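Local coordinates for diguanylate cyclase (Vibrio cholerae serotype O1, PDB 6EIB), which catalyses the condensation of two GTP molecules into cyclic di-GMP through its GGDEF-type (here GGEEF) domain, and takes part in biofilm formation, at residues E55-I68 against L97-F111. Sequence-based numbering, arbitrary orientation.
Sequences EVLCFLAKLFQSVI and LAEQIRQRFAEHPFF. With ACT (acetate ion), chain P; SO4 (sulfate ion), chain F.
The rings of Phe59 and His108 lie face to face, centroids 3.8 Å apart and planes inclined by only 20°, so they qualify as a stack. With CG anti to the backbone N in both residues, the two side chains approach from opposite directions, and each ring sets an atom over the other's centre, His108 CD2 over Phe59 and Phe59 CE1 over His108. Phe110 turns the cluster's third ring nearly perpendicular to Phe59 and directs an edge at that ring's face in an offset edge-to-face pair. At the edge of the His108 ring, ND1 donates to sulfate O3 at 3.1 Å. The same ion, probably from the crystallisation liquor, takes Arg104 NH2 at its O4.

Arg104 bends at chi3, which brings the centre of one guanidinium face over Leu63 CD1; its NH1 then donates to Ser66 OG at 3.2 Å, with an N-H...O angle of 153°. In the GGDEF fold helices 50-67 and 91-107 pack on the same side of the central mixed sheet; the axes of 55-67 and 97-107 approach to 10.0 Å, their N-to-C directions 133° apart. Knobs-into-holes packing joins them: Ile101 enters a hole formed by Leu60, Leu63, Phe64 and Val67, its CG2 meeting the Phe64 ring edge in plane, 3.7 Å from CE1. Phe105 similarly fits among Val56, Phe59, Leu60 and Leu63, where Val56 CG1 comes within 3.5 Å of its CZ. In the reverse direction, Val67 sits among Leu97, Gln100, Ile101 and Arg104. Leu60 also touches Ile38 of strand 31-38, which probably helps bind magnesium, as in related cyclases, and Phe64 meets Phe82 edge-to-face.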
ATOM      1  N   GLU A  55      15.374  -5.289   5.189  1.00 39.01           N
ATOM      2  CA  GLU A  55      14.807  -6.637   5.094  1.00 38.88           C
ATOM      3  C   GLU A  55      13.310  -6.614   5.267  1.00 35.58           C
ATOM      4  O   GLU A  55      12.587  -7.397   4.633  1.00 35.41           O
ATOM      5  CB  GLU A  55      15.418  -7.574   6.141  1.00 42.20           C
ATOM      6  CG  GLU A  55      16.843  -7.992   5.856  1.00 46.75           C
ATOM      7  CD  GLU A  55      17.430  -8.879   6.958  1.00 49.88           C
ATOM      8  OE1 GLU A  55      16.751  -9.105   7.993  1.00 49.93           O
ATOM      9  OE2 GLU A  55      18.576  -9.342   6.776  1.00 52.08           O
ATOM     10  N   VAL A  56      12.855  -5.752   6.177  1.00 33.14           N
ATOM     11  CA  VAL A  56      11.431  -5.565   6.430  1.00 30.49           C
ATOM     12  C   VAL A  56      10.735  -5.062   5.179  1.00 31.63           C
ATOM     13  O   VAL A  56       9.684  -5.584   4.788  1.00 32.59           O
ATOM     14  CB  VAL A  56      11.169  -4.551   7.563  1.00 28.61           C
ATOM     15  CG1 VAL A  56       9.654  -4.392   7.767  1.00 26.56           C
ATOM     16  CG2 VAL A  56      11.859  -4.985   8.849  1.00 29.22           C
ATOM     17  N   LEU A  57      11.325  -4.042   4.556  1.00 31.91           N
ATOM     18  CA  LEU A  57      10.784  -3.480   3.320  1.00 31.25           C
ATOM     19  C   LEU A  57      10.717  -4.584   2.252  1.00 34.16           C
ATOM     20  O   LEU A  57       9.721  -4.733   1.551  1.00 34.71           O
ATOM     21  CB  LEU A  57      11.660  -2.338   2.819  1.00 30.22           C
ATOM     22  CG  LEU A  57      11.805  -1.094   3.703  1.00 28.80           C
ATOM     23  CD1 LEU A  57      12.878  -0.175   3.175  1.00 29.36           C
ATOM     24  CD2 LEU A  57      10.500  -0.380   3.803  1.00 27.00           C
ATOM     25  N   CYS A  58      11.772  -5.381   2.173  1.00 35.63           N
ATOM     26  CA  CYS A  58      11.824  -6.445   1.188  1.00 38.63           C
ATOM     27  C   CYS A  58      10.767  -7.513   1.401  1.00 38.05           C
ATOM     28  O   CYS A  58      10.106  -7.920   0.438  1.00 39.02           O
ATOM     29  CB  CYS A  58      13.204  -7.091   1.190  1.00 41.69           C
ATOM     30  SG  CYS A  58      14.402  -6.081   0.329  1.00 60.12           S
ATOM     31  N   PHE A  59      10.598  -7.942   2.647  1.00 36.59           N
ATOM     32  CA  PHE A  59       9.549  -8.885   3.015  1.00 33.98           C
ATOM     33  C   PHE A  59       8.165  -8.333   2.674  1.00 32.98           C
ATOM     34  O   PHE A  59       7.297  -9.077   2.211  1.00 33.73           O
ATOM     35  CB  PHE A  59       9.616  -9.230   4.502  1.00 32.04           C
ATOM     36  CG  PHE A  59       8.486 -10.112   4.952  1.00 29.65           C
ATOM     37  CD1 PHE A  59       8.567 -11.490   4.803  1.00 29.85           C
ATOM     38  CD2 PHE A  59       7.319  -9.562   5.470  1.00 28.05           C
ATOM     39  CE1 PHE A  59       7.508 -12.308   5.190  1.00 29.47           C
ATOM     40  CE2 PHE A  59       6.257 -10.378   5.853  1.00 27.53           C
ATOM     41  CZ  PHE A  59       6.353 -11.741   5.703  1.00 28.02           C
ATOM     42  N   LEU A  60       7.951  -7.040   2.916  1.00 30.54           N
ATOM     43  CA  LEU A  60       6.643  -6.432   2.639  1.00 28.41           C
ATOM     44  C   LEU A  60       6.353  -6.462   1.142  1.00 29.08           C
ATOM     45  O   LEU A  60       5.218  -6.765   0.711  1.00 26.64           O
ATOM     46  CB  LEU A  60       6.574  -4.991   3.146  1.00 26.57           C
ATOM     47  CG  LEU A  60       5.231  -4.299   2.903  1.00 25.27           C
ATOM     48  CD1 LEU A  60       4.081  -5.076   3.506  1.00 24.93           C
ATOM     49  CD2 LEU A  60       5.225  -2.825   3.436  1.00 27.42           C
ATOM     50  N   ALA A  61       7.375  -6.152   0.351  1.00 31.72           N
ATOM     51  CA  ALA A  61       7.242  -6.225  -1.099  1.00 34.10           C
ATOM     52  C   ALA A  61       6.946  -7.661  -1.536  1.00 36.23           C
ATOM     53  O   ALA A  61       6.062  -7.883  -2.377  1.00 36.95           O
ATOM     54  CB  ALA A  61       8.502  -5.721  -1.783  1.00 35.20           C
ATOM     55  N   LYS A  62       7.675  -8.626  -0.978  1.00 38.84           N
ATOM     56  CA  LYS A  62       7.416 -10.040  -1.293  1.00 40.66           C
ATOM     57  C   LYS A  62       5.978 -10.393  -0.926  1.00 37.73           C
ATOM     58  O   LYS A  62       5.266 -11.066  -1.671  1.00 37.72           O
ATOM     59  CB  LYS A  62       8.384 -10.965  -0.559  1.00 45.27           C
ATOM     60  CG  LYS A  62       9.816 -10.935  -1.070  1.00 49.31           C
ATOM     61  CD  LYS A  62      10.699 -12.029  -0.423  1.00 52.76           C
ATOM     62  CE  LYS A  62      11.008 -11.808   1.065  1.00 53.69           C
ATOM     63  NZ  LYS A  62      11.984 -10.688   1.303  1.00 53.84           N
ATOM     64  N   LEU A  63       5.545  -9.865   0.208  1.00 35.79           N
ATOM     65  CA  LEU A  63       4.201 -10.099   0.709  1.00 34.84           C
ATOM     66  C   LEU A  63       3.115  -9.602  -0.240  1.00 34.11           C
ATOM     67  O   LEU A  63       2.106 -10.300  -0.432  1.00 34.49           O
ATOM     68  CB  LEU A  63       4.027  -9.413   2.081  1.00 32.66           C
ATOM     69  CG  LEU A  63       2.782  -9.765   2.897  1.00 31.55           C
ATOM     70  CD1 LEU A  63       2.636 -11.312   3.053  1.00 38.21           C
ATOM     71  CD2 LEU A  63       2.820  -9.055   4.267  1.00 29.98           C
ATOM     72  N   PHE A  64       3.339  -8.439  -0.870  1.00 31.83           N
ATOM     73  CA  PHE A  64       2.363  -7.911  -1.818  1.00 32.15           C
ATOM     74  C   PHE A  64       2.103  -8.933  -2.929  1.00 34.38           C
ATOM     75  O   PHE A  64       0.951  -9.211  -3.273  1.00 34.46           O
ATOM     76  CB  PHE A  64       2.841  -6.603  -2.452  1.00 31.44           C
ATOM     77  CG  PHE A  64       2.993  -5.463  -1.486  1.00 30.64           C
ATOM     78  CD1 PHE A  64       2.308  -5.450  -0.282  1.00 30.62           C
ATOM     79  CD2 PHE A  64       3.787  -4.375  -1.822  1.00 30.81           C
ATOM     80  CE1 PHE A  64       2.432  -4.376   0.595  1.00 30.79           C
ATOM     81  CE2 PHE A  64       3.925  -3.289  -0.956  1.00 30.57           C
ATOM     82  CZ  PHE A  64       3.243  -3.288   0.249  1.00 31.28           C
ATOM     83  N   GLN A  65       3.181  -9.465  -3.489  1.00 37.37           N
ATOM     84  CA  GLN A  65       3.109 -10.481  -4.540  1.00 41.33           C
ATOM     85  C   GLN A  65       2.347 -11.739  -4.136  1.00 42.60           C
ATOM     86  O   GLN A  65       1.532 -12.255  -4.904  1.00 43.37           O
ATOM     87  CB  GLN A  65       4.511 -10.895  -4.981  1.00 45.85           C
ATOM     88  CG  GLN A  65       5.292  -9.884  -5.796  1.00 49.16           C
ATOM     89  CD  GLN A  65       6.694 -10.399  -6.147  1.00 54.14           C
ATOM     90  OE1 GLN A  65       7.697  -9.891  -5.637  1.00 55.79           O
ATOM     91  NE2 GLN A  65       6.759 -11.449  -6.973  1.00 55.89           N
ATOM     92  N   SER A  66       2.664 -12.249  -2.952  1.00 43.14           N
ATOM     93  CA  SER A  66       2.078 -13.481  -2.429  1.00 46.82           C
ATOM     94  C   SER A  66       0.576 -13.352  -2.214  1.00 45.19           C
ATOM     95  O   SER A  66      -0.198 -14.260  -2.548  1.00 45.50           O
ATOM     96  CB  SER A  66       2.755 -13.855  -1.108  1.00 48.78           C
ATOM     97  OG  SER A  66       2.044 -14.889  -0.449  1.00 52.06           O
ATOM     98  N   VAL A  67       0.185 -12.228  -1.626  1.00 41.06           N
ATOM     99  CA  VAL A  67      -1.209 -11.968  -1.303  1.00 40.74           C
ATOM    100  C   VAL A  67      -2.024 -11.533  -2.527  1.00 41.09           C
ATOM    101  O   VAL A  67      -3.173 -11.929  -2.676  1.00 42.39           O
ATOM    102  CB  VAL A  67      -1.322 -10.900  -0.194  1.00 39.01           C
ATOM    103  CG1 VAL A  67      -2.759 -10.449  -0.029  1.00 39.43           C
ATOM    104  CG2 VAL A  67      -0.740 -11.437   1.118  1.00 38.46           C
ATOM    105  N   ILE A  68      -1.443 -10.693  -3.381  1.00 40.47           N
ATOM    106  CA  ILE A  68      -2.150 -10.239  -4.570  1.00 41.59           C
ATOM    107  C   ILE A  68      -1.623 -10.998  -5.781  1.00 46.88           C
ATOM    108  O   ILE A  68      -0.664 -10.579  -6.433  1.00 46.74           O
ATOM    109  CB  ILE A  68      -1.973  -8.729  -4.799  1.00 38.67           C
ATOM    110  CG1 ILE A  68      -2.205  -7.950  -3.494  1.00 36.74           C
ATOM    111  CG2 ILE A  68      -2.863  -8.250  -5.917  1.00 38.10           C
ATOM    112  CD1 ILE A  68      -1.843  -6.481  -3.613  1.00 35.22           C
ATOM    113  N   LEU A  97      -7.875  -7.243   0.343  1.00 27.98           N
ATOM    114  CA  LEU A  97      -6.465  -7.508   0.119  1.00 27.30           C
ATOM    115  C   LEU A  97      -5.604  -6.729   1.099  1.00 26.57           C
ATOM    116  O   LEU A  97      -4.624  -7.249   1.663  1.00 26.44           O
ATOM    117  CB  LEU A  97      -6.075  -7.149  -1.302  1.00 28.00           C
ATOM    118  CG  LEU A  97      -6.765  -8.024  -2.346  1.00 32.17           C
ATOM    119  CD1 LEU A  97      -6.458  -7.475  -3.731  1.00 31.91           C
ATOM    120  CD2 LEU A  97      -6.369  -9.520  -2.197  1.00 30.22           C
ATOM    121  N   ALA A  98      -5.986  -5.482   1.322  1.00 24.25           N
ATOM    122  CA  ALA A  98      -5.197  -4.664   2.228  1.00 22.55           C
ATOM    123  C   ALA A  98      -5.188  -5.267   3.621  1.00 22.68           C
ATOM    124  O   ALA A  98      -4.134  -5.299   4.267  1.00 22.05           O
ATOM    125  CB  ALA A  98      -5.720  -3.253   2.250  1.00 22.35           C
ATOM    126  N   GLU A  99      -6.346  -5.751   4.079  1.00 25.33           N
ATOM    127  CA  GLU A  99      -6.447  -6.349   5.403  1.00 28.99           C
ATOM    128  C   GLU A  99      -5.593  -7.607   5.545  1.00 30.68           C
ATOM    129  O   GLU A  99      -5.013  -7.852   6.622  1.00 30.62           O
ATOM    130  CB  GLU A  99      -7.903  -6.698   5.747  1.00 32.80           C
ATOM    131  CG  GLU A  99      -8.793  -5.537   6.185  1.00 35.46           C
ATOM    132  CD  GLU A  99      -8.433  -4.967   7.572  1.00 39.52           C
ATOM    133  OE1 GLU A  99      -7.495  -5.448   8.242  1.00 41.47           O
ATOM    134  OE2 GLU A  99      -9.131  -4.047   8.023  1.00 41.34           O
ATOM    135  N   GLN A 100      -5.566  -8.422   4.486  1.00 29.56           N
ATOM    136  CA  GLN A 100      -4.745  -9.634   4.470  1.00 32.02           C
ATOM    137  C   GLN A 100      -3.257  -9.268   4.556  1.00 29.92           C
ATOM    138  O   GLN A 100      -2.488  -9.927   5.253  1.00 29.49           O
ATOM    139  CB  GLN A 100      -5.019 -10.460   3.209  1.00 35.49           C
ATOM    140  CG  GLN A 100      -6.391 -11.114   3.174  1.00 39.84           C
ATOM    141  CD  GLN A 100      -6.576 -11.996   1.958  1.00 43.94           C
ATOM    142  OE1 GLN A 100      -6.049 -11.705   0.887  1.00 44.31           O
ATOM    143  NE2 GLN A 100      -7.320 -13.089   2.118  1.00 47.98           N
ATOM    144  N   ILE A 101      -2.843  -8.245   3.812  1.00 26.80           N
ATOM    145  CA  ILE A 101      -1.466  -7.797   3.901  1.00 24.86           C
ATOM    146  C   ILE A 101      -1.149  -7.314   5.337  1.00 24.34           C
ATOM    147  O   ILE A 101      -0.092  -7.653   5.875  1.00 25.08           O
ATOM    148  CB  ILE A 101      -1.186  -6.653   2.894  1.00 29.68           C
ATOM    149  CG1 ILE A 101      -1.280  -7.170   1.462  1.00 29.43           C
ATOM    150  CG2 ILE A 101       0.202  -5.968   3.131  1.00 21.88           C
ATOM    151  CD1 ILE A 101      -1.547  -6.065   0.474  1.00 26.95           C
ATOM    152  N   ARG A 102      -2.051  -6.516   5.929  1.00 22.69           N
ATOM    153  CA  ARG A 102      -1.870  -5.994   7.293  1.00 22.77           C
ATOM    154  C   ARG A 102      -1.674  -7.150   8.268  1.00 25.48           C
ATOM    155  O   ARG A 102      -0.768  -7.130   9.115  1.00 26.26           O
ATOM    156  CB  ARG A 102      -3.075  -5.141   7.725  1.00 23.16           C
ATOM    157  CG  ARG A 102      -2.945  -4.566   9.134  1.00 24.18           C
ATOM    158  CD  ARG A 102      -4.246  -3.989   9.697  1.00 26.25           C
ATOM    159  NE  ARG A 102      -5.363  -4.925   9.682  1.00 30.02           N
ATOM    160  CZ  ARG A 102      -5.477  -5.976  10.488  1.00 31.65           C
ATOM    161  NH1 ARG A 102      -4.525  -6.265  11.372  1.00 30.26           N
ATOM    162  NH2 ARG A 102      -6.538  -6.753  10.392  1.00 34.57           N
ATOM    163  N   GLN A 103      -2.555  -8.144   8.148  1.00 25.70           N
ATOM    164  CA  GLN A 103      -2.549  -9.292   9.060  1.00 29.35           C
ATOM    165  C   GLN A 103      -1.337 -10.166   8.917  1.00 29.54           C
ATOM    166  O   GLN A 103      -0.754 -10.578   9.917  1.00 29.57           O
ATOM    167  CB  GLN A 103      -3.780 -10.136   8.860  1.00 34.40           C
ATOM    168  CG  GLN A 103      -5.019  -9.598   9.533  1.00 39.89           C
ATOM    169  CD  GLN A 103      -6.280 -10.229   8.968  1.00 45.67           C
ATOM    170  OE1 GLN A 103      -6.282 -10.734   7.835  1.00 48.11           O
ATOM    171  NE2 GLN A 103      -7.338 -10.285   9.785  1.00 47.68           N
ATOM    172  N   ARG A 104      -0.970 -10.499   7.683  1.00 29.13           N
ATOM    173  CA  ARG A 104       0.190 -11.367   7.500  1.00 30.81           C
ATOM    174  C   ARG A 104       1.496 -10.673   7.857  1.00 27.97           C
ATOM    175  O   ARG A 104       2.455 -11.317   8.313  1.00 27.67           O
ATOM    176  CB  ARG A 104       0.226 -11.929   6.071  1.00 35.51           C
ATOM    177  CG  ARG A 104      -0.810 -13.030   5.894  1.00 42.13           C
ATOM    178  CD  ARG A 104      -0.526 -13.888   4.678  1.00 47.46           C
ATOM    179  NE  ARG A 104       0.835 -14.428   4.691  1.00 48.37           N
ATOM    180  CZ  ARG A 104       1.432 -14.872   3.590  1.00 48.74           C
ATOM    181  NH1 ARG A 104       0.777 -14.834   2.439  1.00 48.98           N
ATOM    182  NH2 ARG A 104       2.679 -15.316   3.628  1.00 49.53           N
ATOM    183  N   PHE A 105       1.543  -9.352   7.689  1.00 24.85           N
ATOM    184  CA  PHE A 105       2.707  -8.632   8.110  1.00 23.27           C
ATOM    185  C   PHE A 105       2.820  -8.680   9.639  1.00 25.33           C
ATOM    186  O   PHE A 105       3.903  -8.915  10.188  1.00 28.62           O
ATOM    187  CB  PHE A 105       2.623  -7.188   7.585  1.00 21.11           C
ATOM    188  CG  PHE A 105       3.879  -6.394   7.766  1.00 21.20           C
ATOM    189  CD1 PHE A 105       4.993  -6.634   6.971  1.00 21.97           C
ATOM    190  CD2 PHE A 105       3.924  -5.358   8.687  1.00 22.51           C
ATOM    191  CE1 PHE A 105       6.146  -5.863   7.113  1.00 22.90           C
ATOM    192  CE2 PHE A 105       5.080  -4.580   8.841  1.00 22.28           C
ATOM    193  CZ  PHE A 105       6.183  -4.833   8.061  1.00 22.68           C
ATOM    194  N   ALA A 106       1.697  -8.471  10.325  1.00 24.87           N
ATOM    195  CA  ALA A 106       1.651  -8.449  11.785  1.00 24.85           C
ATOM    196  C   ALA A 106       2.006  -9.824  12.349  1.00 27.99           C
ATOM    197  O   ALA A 106       2.499  -9.955  13.475  1.00 28.02           O
ATOM    198  CB  ALA A 106       0.263  -8.034  12.277  1.00 23.66           C
ATOM    199  N   GLU A 107       1.696 -10.847  11.576  1.00 29.07           N
ATOM    200  CA  GLU A 107       1.909 -12.234  12.004  1.00 32.53           C
ATOM    201  C   GLU A 107       3.330 -12.740  11.739  1.00 32.83           C
ATOM    202  O   GLU A 107       3.708 -13.799  12.236  1.00 34.31           O
ATOM    203  CB  GLU A 107       0.902 -13.158  11.329  1.00 36.13           C
ATOM    204  CG  GLU A 107      -0.512 -13.082  11.868  1.00 38.82           C
ATOM    205  CD  GLU A 107      -1.530 -13.655  10.884  1.00 43.22           C
ATOM    206  OE1 GLU A 107      -1.158 -13.973   9.719  1.00 43.38           O
ATOM    207  OE2 GLU A 107      -2.709 -13.803  11.281  1.00 46.48           O
ATOM    208  N   HIS A 108       4.095 -12.047  10.898  1.00 31.44           N
ATOM    209  CA  HIS A 108       5.434 -12.534  10.572  1.00 31.60           C
ATOM    210  C   HIS A 108       6.448 -12.113  11.640  1.00 31.06           C
ATOM    211  O   HIS A 108       6.581 -10.940  11.951  1.00 29.87           O
ATOM    212  CB  HIS A 108       5.867 -12.059   9.194  1.00 31.83           C
ATOM    213  CG  HIS A 108       7.214 -12.560   8.789  1.00 33.92           C
ATOM    214  ND1 HIS A 108       7.411 -13.820   8.262  1.00 36.28           N
ATOM    215  CD2 HIS A 108       8.429 -11.956   8.782  1.00 33.96           C
ATOM    216  CE1 HIS A 108       8.694 -13.985   7.990  1.00 37.33           C
ATOM    217  NE2 HIS A 108       9.335 -12.869   8.303  1.00 36.42           N
ATOM    218  N   PRO A 109       7.145 -13.086  12.235  1.00 31.66           N
ATOM    219  CA  PRO A 109       8.176 -12.760  13.226  1.00 31.63           C
ATOM    220  C   PRO A 109       9.458 -12.306  12.531  1.00 31.95           C
ATOM    221  O   PRO A 109       9.818 -12.906  11.492  1.00 30.95           O
ATOM    222  CB  PRO A 109       8.409 -14.092  13.945  1.00 32.72           C
ATOM    223  CG  PRO A 109       8.100 -15.121  12.886  1.00 30.87           C
ATOM    224  CD  PRO A 109       6.991 -14.547  12.052  1.00 33.10           C
ATOM    225  N   PHE A 110      10.104 -11.258  13.047  1.00 30.79           N
ATOM    226  CA  PHE A 110      11.277 -10.701  12.391  1.00 27.68           C
ATOM    227  C   PHE A 110      12.513 -10.864  13.242  1.00 28.93           C
ATOM    228  O   PHE A 110      12.464 -10.552  14.426  1.00 28.88           O
ATOM    229  CB  PHE A 110      11.089  -9.198  12.112  1.00 26.95           C
ATOM    230  CG  PHE A 110      10.202  -8.885  10.935  1.00 26.30           C
ATOM    231  CD1 PHE A 110      10.718  -8.903   9.651  1.00 25.35           C
ATOM    232  CD2 PHE A 110       8.862  -8.568  11.114  1.00 25.09           C
ATOM    233  CE1 PHE A 110       9.934  -8.625   8.571  1.00 26.03           C
ATOM    234  CE2 PHE A 110       8.062  -8.299  10.014  1.00 25.17           C
ATOM    235  CZ  PHE A 110       8.603  -8.316   8.748  1.00 25.13           C
ATOM    236  N   PHE A 111      13.631 -11.277  12.642  1.00 30.16           N
ATOM    237  CA  PHE A 111      14.922 -11.230  13.316  1.00 34.03           C
ATOM    238  C   PHE A 111      15.026 -12.244  14.465  1.00 32.70           C
ATOM    239  O   PHE A 111      14.024 -12.827  14.878  1.00 36.93           O
ATOM    240  CB  PHE A 111      15.211  -9.828  13.871  1.00 33.87           C
ATOM    241  CG  PHE A 111      14.828  -8.701  12.939  1.00 34.64           C
ATOM    242  CD1 PHE A 111      15.086  -8.774  11.574  1.00 35.79           C
ATOM    243  CD2 PHE A 111      14.195  -7.562  13.442  1.00 34.49           C
ATOM    244  CE1 PHE A 111      14.726  -7.715  10.714  1.00 34.99           C
ATOM    245  CE2 PHE A 111      13.834  -6.513  12.593  1.00 33.95           C
ATOM    246  CZ  PHE A 111      14.098  -6.605  11.231  1.00 33.37           C
TER
HETATM  247  C   ACT P 212      -6.436  -9.193  13.318  1.00 67.41           C
HETATM  248  O   ACT P 212      -6.662  -8.921  14.518  1.00 67.63           O
HETATM  249  OXT ACT P 212      -7.130  -8.579  12.480  1.00 67.08           O
HETATM  250  CH3 ACT P 212      -5.406 -10.206  12.907  1.00 67.47           C
HETATM  251  S   SO4 F 202       5.195 -16.006   6.378  1.00 47.09           S
HETATM  252  O1  SO4 F 202       6.654 -16.050   6.356  1.00 46.25           O
HETATM  253  O2  SO4 F 202       4.640 -17.329   6.637  1.00 47.92           O
HETATM  254  O3  SO4 F 202       4.689 -15.168   7.460  1.00 47.34           O
HETATM  255  O4  SO4 F 202       4.773 -15.517   5.063  1.00 47.99           O